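Local coordinates for protein peroxidase (Cellulomonas bogoriensis 69B4 = DSM 16987, PDB 6QZO) that binds heme b and, as a member of the DyP-type peroxidase family, probably uses it to carry out peroxidase chemistry, at residues R118-A121 with W122-P125. Numbering follows the deposited sequence.
Sequences RAPA and WLHP
The type I beta turn from Pro120 to Leu123 is closed by one backbone hydrogen bond and carries a proline-over-indole contact on its side chains. Leu123 N donates to Pro120 O at 3.1 Å, a nearly straight bond (164°) whose donor stands above the carbonyl plane. On the side-chain level, Pro120 CG makes a CH-pi contact 3.7 Å from the centroid of the six-membered ring of Trp122, only 14° off the ring normal, while Pro120 CB rests over the same face, 3.6 Å from Trp122 CE2. With Trp122 CG between the backbone N and the carbonyl carbon (chi1 50°), the indole can fold back against the proline. Pro120 CG also reaches Leu123 CB at 4.0 Å. Leu123 is in turn the centre of an inverse gamma turn, with a weak His124 N to Trp122 O bond. The imidazole of His124 presents its edge to Ala121 O, with CD2 3.2 Å from that oxygen; His124 ND1 donates to Pro125 O at 2.7 Å, close to the ring plane, and His124 NE2 hydrogen-bonds Asp336 OD2, so the two bonds limit how the ring can turn. Trp122 packs against Leu225, Val335 and Ala365, so an alanine here would probably leave Pro120 without its CH-pi partner and open a gap between the turn, Leu225 and Val335. The loop joining helix 107-113 to strand 143-149 thus exemplifies a type I turn whose first-position proline makes a CH-pi contact with the third-position tryptophan.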
loop_
_atom_site.group_PDB
_atom_site.type_symbol
_atom_site.label_atom_id
_atom_site.label_comp_id
_atom_site.label_asym_id
_atom_site.label_seq_id
_atom_site.Cartn_x
_atom_site.Cartn_y
_atom_site.Cartn_z
ATOM N N ARG A 118 -14.177 -32.428 13.451
ATOM C CA ARG A 118 -13.474 -32.484 12.133
ATOM C C ARG A 118 -12.199 -31.634 12.161
ATOM O O ARG A 118 -11.473 -31.647 11.159
ATOM C CB ARG A 118 -14.405 -32.052 10.997
ATOM C CG ARG A 118 -15.616 -32.962 10.827
ATOM C CD ARG A 118 -15.294 -34.278 10.149
ATOM N NE ARG A 118 -16.487 -34.823 9.503
ATOM C CZ ARG A 118 -17.110 -35.957 9.838
ATOM N NH1 ARG A 118 -16.639 -36.720 10.816
ATOM N NH2 ARG A 118 -18.205 -36.324 9.185
ATOM N N ALA A 119 -11.915 -30.948 13.269
ATOM C CA ALA A 119 -10.701 -30.114 13.447
ATOM C C ALA A 119 -9.474 -31.015 13.443
ATOM O O ALA A 119 -9.409 -31.964 14.217
ATOM C CB ALA A 119 -10.773 -29.331 14.740
ATOM N N PRO A 120 -8.456 -30.765 12.587
ATOM C CA PRO A 120 -7.162 -31.429 12.761
ATOM C C PRO A 120 -6.520 -31.033 14.102
ATOM O O PRO A 120 -6.846 -29.973 14.620
ATOM C CB PRO A 120 -6.327 -30.940 11.573
ATOM C CG PRO A 120 -7.033 -29.674 11.096
ATOM C CD PRO A 120 -8.496 -29.864 11.421
ATOM N N ALA A 121 -5.670 -31.899 14.654
ATOM C CA ALA A 121 -4.978 -31.721 15.951
ATOM C C ALA A 121 -4.190 -30.400 15.972
ATOM O O ALA A 121 -4.007 -29.825 17.058
ATOM C CB ALA A 121 -4.061 -32.893 16.215
ATOM N N TRP A 122 -3.725 -29.925 14.815
ATOM C CA TRP A 122 -2.854 -28.725 14.712
ATOM C C TRP A 122 -3.659 -27.422 14.538
ATOM O O TRP A 122 -3.035 -26.382 14.435
ATOM C CB TRP A 122 -1.823 -28.919 13.597
ATOM C CG TRP A 122 -2.360 -29.363 12.277
ATOM C CD1 TRP A 122 -2.252 -30.608 11.727
ATOM C CD2 TRP A 122 -3.070 -28.559 11.312
ATOM N NE1 TRP A 122 -2.843 -30.639 10.491
ATOM C CE2 TRP A 122 -3.347 -29.397 10.208
ATOM C CE3 TRP A 122 -3.510 -27.233 11.277
ATOM C CZ2 TRP A 122 -4.037 -28.943 9.088
ATOM C CZ3 TRP A 122 -4.193 -26.785 10.174
ATOM C CH2 TRP A 122 -4.464 -27.631 9.102
ATOM N N LEU A 123 -4.987 -27.457 14.539
ATOM C CA LEU A 123 -5.807 -26.228 14.327
ATOM C C LEU A 123 -6.072 -25.564 15.678
ATOM O O LEU A 123 -7.132 -25.822 16.273
ATOM C CB LEU A 123 -7.121 -26.549 13.612
ATOM C CG LEU A 123 -7.964 -25.330 13.267
ATOM C CD1 LEU A 123 -7.139 -24.349 12.453
ATOM C CD2 LEU A 123 -9.227 -25.724 12.522
ATOM N N HIS A 124 -5.109 -24.756 16.132
ATOM C CA HIS A 124 -5.126 -24.033 17.426
ATOM C C HIS A 124 -4.058 -22.948 17.359
ATOM O O HIS A 124 -3.127 -23.053 16.565
ATOM C CB HIS A 124 -4.905 -25.012 18.606
ATOM C CG HIS A 124 -3.604 -25.736 18.547
ATOM N ND1 HIS A 124 -2.400 -25.092 18.697
ATOM C CD2 HIS A 124 -3.297 -27.026 18.351
ATOM C CE1 HIS A 124 -1.399 -25.953 18.576
ATOM N NE2 HIS A 124 -1.921 -27.149 18.362
ATOM N N PRO A 125 -4.147 -21.867 18.167
ATOM C CA PRO A 125 -3.063 -20.877 18.213
ATOM C C PRO A 125 -1.717 -21.554 18.496
ATOM O O PRO A 125 -1.689 -22.555 19.198
ATOM C CB PRO A 125 -3.463 -19.960 19.374
ATOM C CG PRO A 125 -4.992 -20.111 19.453
ATOM C CD PRO A 125 -5.285 -21.537 19.046
#